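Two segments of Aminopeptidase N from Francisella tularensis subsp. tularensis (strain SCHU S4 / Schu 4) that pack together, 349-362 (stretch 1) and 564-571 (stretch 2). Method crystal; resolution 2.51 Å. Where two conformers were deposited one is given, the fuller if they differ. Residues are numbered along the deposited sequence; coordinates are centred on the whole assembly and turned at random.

Stretch 1 349-362: RDVKRIDDVRIIRS
Stretch 2 564-571: NAFNRWDS

How are the two stretches placed against each other? Residues 349-362 are helical throughout, with a wider pi-type turn at 360-362, and residues 565-571 form a second helix; both continue later in the chain. Their axes come within 10.2 Å at a signed crossing angle of -51°, so the helices run in broadly the same sense. Register is set near the starts, where Asp350 CA lies 6.3 Å from Phe566 CA. Asn564, with chi1 t, caps the second helix: Asn564 OD1 accepts from Asn567 N at 3.0 Å.

What does the first turn of stretch 1 contribute? Asp350 points its CA-to-CB bond toward the other helix, and its m rotamer (chi2 -51°) brings Asp350 OD1 to 3.5 Å from Ala565 CB. Ala565 CB is a methyl carbon, so this is a van der Waals contact, not a hydrogen bond. Arg349, Val351 and Lys352 lie out of reach; Lys352, extended after a p chi2, instead bridges one turn along its own helix, Lys352 NZ to Asp356 OD1 at 3.1 Å.

Which residue meets both aromatic side chains? Ile354 leaves its backbone sideways, but its m, t rotamer carries its end inward. Ile354 CD1 sits 3.6 Å from the centroid of the Trp569 five-membered ring and only 10° off the ring normal, a CH-pi contact over the face, while Ile354 CG2 approaches Trp569 CZ2 at 3.4 Å. Trp569 points toward stretch 1 with chi1 164° and chi2 91°. Ile354 CG1 lies 4.2 Å from Phe566 CD1, so the isoleucine packs against both rings.

How does the packing continue one turn later? Val357, chi1 t, points toward stretch 2 and places Val357 CG2 3.9 Å from Phe566 CE1; Phe566 itself starts sideways and reaches inward with chi1 t and chi2 85°. Arg358 is also sideways at CB, but chi1 -71° and chi2 -38° carry CD to the edge of the Trp569 ring, Arg358 CD lying 3.8 Å from Trp569 CH2; chi3 is -48°.

What closes the far end of the contact? Arg361 points toward stretch 2 with chi1 m and an extended remainder (175°, 172°, 170°), long enough to reach Asp570, whose chi1 is t and chi2 45°. Arg361 NH1 donates to Asp570 OD1 at 2.9 Å and 153°, a salt bridge at the guanidinium edge; Arg361 NH2 adds a weak hydrogen bond to the same OD1 at 3.2 Å and 135°. The same nitrogens border the aromatics, Arg361 NH1 3.8 Å from Trp569 CZ3 and Arg361 NH2 4.2 Å from Phe566 CZ.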

# COMPACT_ATOMS: atom_id res chain seq x y z
N ARG A 349 5.08 -6.39 15.06
CA ARG A 349 3.64 -6.45 14.82
C ARG A 349 2.95 -5.14 15.15
O ARG A 349 2.14 -4.63 14.37
CB ARG A 349 2.98 -7.56 15.64
CG ARG A 349 3.31 -8.98 15.19
CD ARG A 349 2.22 -9.97 15.56
NE ARG A 349 0.92 -9.54 15.04
CZ ARG A 349 0.43 -9.85 13.84
NH1 ARG A 349 1.10 -10.61 12.99
NH2 ARG A 349 -0.76 -9.38 13.49
N ASP A 350 3.29 -4.59 16.32
CA ASP A 350 2.61 -3.40 16.85
C ASP A 350 2.85 -2.16 15.99
O ASP A 350 1.93 -1.38 15.76
CB ASP A 350 3.06 -3.14 18.29
CG ASP A 350 2.76 -4.30 19.23
OD1 ASP A 350 1.60 -4.76 19.25
OD2 ASP A 350 3.68 -4.74 19.95
N VAL A 351 4.08 -1.99 15.52
CA VAL A 351 4.44 -0.85 14.68
C VAL A 351 3.75 -0.95 13.32
O VAL A 351 3.12 0.01 12.86
CB VAL A 351 5.97 -0.74 14.48
CG1 VAL A 351 6.32 0.37 13.50
CG2 VAL A 351 6.66 -0.51 15.81
N LYS A 352 3.87 -2.11 12.68
CA LYS A 352 3.18 -2.35 11.42
C LYS A 352 1.70 -2.06 11.57
O LYS A 352 1.09 -1.47 10.69
CB LYS A 352 3.38 -3.79 10.94
CG LYS A 352 2.64 -4.14 9.65
CD LYS A 352 2.93 -3.13 8.54
CE LYS A 352 2.38 -3.60 7.20
NZ LYS A 352 2.37 -2.49 6.19
N ARG A 353 1.14 -2.47 12.70
CA ARG A 353 -0.28 -2.30 12.97
C ARG A 353 -0.65 -0.83 13.21
O ARG A 353 -1.74 -0.40 12.83
CB ARG A 353 -0.71 -3.16 14.15
CG ARG A 353 -2.21 -3.20 14.40
CD ARG A 353 -3.00 -3.52 13.14
NE ARG A 353 -4.44 -3.45 13.35
CZ ARG A 353 -5.34 -3.25 12.39
NH1 ARG A 353 -4.96 -3.08 11.12
NH2 ARG A 353 -6.63 -3.20 12.70
N ILE A 354 0.25 -0.07 13.83
CA ILE A 354 0.04 1.38 13.96
C ILE A 354 0.05 2.04 12.58
O ILE A 354 -0.84 2.82 12.26
CB ILE A 354 1.08 2.04 14.90
CG1 ILE A 354 0.81 1.63 16.36
CG2 ILE A 354 1.05 3.56 14.79
CD1 ILE A 354 1.97 1.85 17.29
N ASP A 355 1.06 1.72 11.77
CA ASP A 355 1.18 2.27 10.41
C ASP A 355 -0.05 2.00 9.53
O ASP A 355 -0.44 2.87 8.76
CB ASP A 355 2.42 1.71 9.70
CG ASP A 355 3.73 2.17 10.34
OD1 ASP A 355 3.71 3.12 11.15
OD2 ASP A 355 4.78 1.57 10.02
N ASP A 356 -0.63 0.82 9.66
CA ASP A 356 -1.82 0.45 8.87
C ASP A 356 -3.07 1.18 9.36
O ASP A 356 -3.94 1.54 8.56
CB ASP A 356 -2.07 -1.07 8.91
CG ASP A 356 -0.94 -1.87 8.26
OD1 ASP A 356 -0.18 -1.31 7.43
OD2 ASP A 356 -0.80 -3.07 8.58
N VAL A 357 -3.17 1.39 10.68
CA VAL A 357 -4.28 2.14 11.25
C VAL A 357 -4.20 3.64 10.92
O VAL A 357 -5.22 4.26 10.63
CB VAL A 357 -4.36 1.96 12.78
CG1 VAL A 357 -5.44 2.86 13.39
CG2 VAL A 357 -4.63 0.50 13.13
N ARG A 358 -3.00 4.21 10.97
CA ARG A 358 -2.80 5.61 10.61
C ARG A 358 -3.36 5.92 9.21
O ARG A 358 -3.89 7.00 8.98
CB ARG A 358 -1.31 5.99 10.67
CG ARG A 358 -0.71 6.08 12.07
CD ARG A 358 -1.68 6.67 13.08
NE ARG A 358 -2.29 7.90 12.58
CZ ARG A 358 -3.23 8.59 13.23
NH1 ARG A 358 -3.66 8.16 14.41
NH2 ARG A 358 -3.72 9.69 12.70
N ILE A 359 -3.24 4.95 8.29
CA ILE A 359 -3.82 5.08 6.94
C ILE A 359 -5.35 5.10 6.97
O ILE A 359 -5.97 5.90 6.27
CB ILE A 359 -3.33 3.94 6.01
CG1 ILE A 359 -1.91 4.25 5.51
CG2 ILE A 359 -4.26 3.73 4.83
CD1 ILE A 359 -1.26 3.11 4.74
N ILE A 360 -5.94 4.22 7.78
CA ILE A 360 -7.40 4.17 7.89
C ILE A 360 -7.97 5.44 8.53
O ILE A 360 -8.98 5.96 8.07
CB ILE A 360 -7.87 2.94 8.70
CG1 ILE A 360 -7.45 1.64 8.00
CG2 ILE A 360 -9.39 2.96 8.88
CD1 ILE A 360 -7.93 1.51 6.57
N ARG A 361 -7.32 5.94 9.57
CA ARG A 361 -7.77 7.16 10.23
C ARG A 361 -7.50 8.42 9.41
O ARG A 361 -8.26 9.38 9.47
CB ARG A 361 -7.13 7.30 11.60
CG ARG A 361 -7.65 6.28 12.59
CD ARG A 361 -6.89 6.36 13.90
NE ARG A 361 -7.49 5.54 14.93
CZ ARG A 361 -6.93 5.28 16.10
NH1 ARG A 361 -5.74 5.77 16.41
NH2 ARG A 361 -7.57 4.51 16.98
N SER A 362 -6.40 8.41 8.66
CA SER A 362 -6.07 9.53 7.78
C SER A 362 -6.86 9.45 6.47
O SER A 362 -7.89 10.12 6.33
CB SER A 362 -4.56 9.57 7.50
OG SER A 362 -4.22 10.68 6.70
N ASN A 564 -2.46 -4.86 26.04
CA ASN A 564 -2.50 -4.49 24.62
C ASN A 564 -1.59 -3.32 24.27
O ASN A 564 -1.89 -2.17 24.59
CB ASN A 564 -3.94 -4.16 24.20
CG ASN A 564 -4.10 -4.03 22.70
OD1 ASN A 564 -4.50 -2.98 22.20
ND2 ASN A 564 -3.79 -5.09 21.98
N ALA A 565 -0.48 -3.62 23.60
CA ALA A 565 0.49 -2.61 23.17
C ALA A 565 -0.14 -1.47 22.36
O ALA A 565 0.24 -0.31 22.51
CB ALA A 565 1.60 -3.26 22.36
N PHE A 566 -1.10 -1.80 21.49
CA PHE A 566 -1.73 -0.79 20.65
C PHE A 566 -2.47 0.23 21.51
O PHE A 566 -2.22 1.43 21.39
CB PHE A 566 -2.69 -1.45 19.65
CG PHE A 566 -3.41 -0.46 18.77
CD1 PHE A 566 -2.82 0.00 17.60
CD2 PHE A 566 -4.68 -0.00 19.11
CE1 PHE A 566 -3.48 0.91 16.79
CE2 PHE A 566 -5.34 0.91 18.31
CZ PHE A 566 -4.74 1.36 17.14
N ASN A 567 -3.37 -0.24 22.37
CA ASN A 567 -4.17 0.66 23.21
C ASN A 567 -3.32 1.51 24.15
O ASN A 567 -3.76 2.57 24.58
CB ASN A 567 -5.23 -0.10 24.01
CG ASN A 567 -6.58 -0.18 23.29
OD1 ASN A 567 -6.75 0.33 22.18
ND2 ASN A 567 -7.54 -0.83 23.92
N ARG A 568 -2.11 1.04 24.46
CA ARG A 568 -1.15 1.84 25.23
C ARG A 568 -0.68 3.04 24.42
O ARG A 568 -0.72 4.17 24.90
CB ARG A 568 0.04 0.99 25.68
CG ARG A 568 -0.31 -0.07 26.72
CD ARG A 568 0.89 -0.91 27.11
NE ARG A 568 1.75 -0.24 28.09
CZ ARG A 568 2.71 -0.84 28.81
NH1 ARG A 568 2.94 -2.14 28.69
NH2 ARG A 568 3.43 -0.13 29.67
N TRP A 569 -0.23 2.79 23.20
CA TRP A 569 0.11 3.86 22.25
C TRP A 569 -1.11 4.75 21.97
O TRP A 569 -1.01 5.98 22.01
CB TRP A 569 0.66 3.26 20.95
CG TRP A 569 0.71 4.19 19.77
CD1 TRP A 569 1.75 4.99 19.39
CD2 TRP A 569 -0.33 4.40 18.80
NE1 TRP A 569 1.42 5.70 18.26
CE2 TRP A 569 0.15 5.35 17.87
CE3 TRP A 569 -1.62 3.88 18.63
CZ2 TRP A 569 -0.61 5.79 16.79
CZ3 TRP A 569 -2.37 4.32 17.56
CH2 TRP A 569 -1.87 5.27 16.65
N ASP A 570 -2.26 4.14 21.72
CA ASP A 570 -3.45 4.88 21.32
C ASP A 570 -3.91 5.84 22.41
O ASP A 570 -4.26 6.99 22.13
CB ASP A 570 -4.59 3.92 20.96
CG ASP A 570 -5.70 4.59 20.16
OD1 ASP A 570 -5.38 5.34 19.21
OD2 ASP A 570 -6.89 4.36 20.47
N SER A 571 -3.90 5.36 23.65
CA SER A 571 -4.31 6.17 24.80
C SER A 571 -3.29 7.27 25.13
O SER A 571 -3.67 8.34 25.60
CB SER A 571 -4.52 5.28 26.03
OG SER A 571 -5.54 4.33 25.79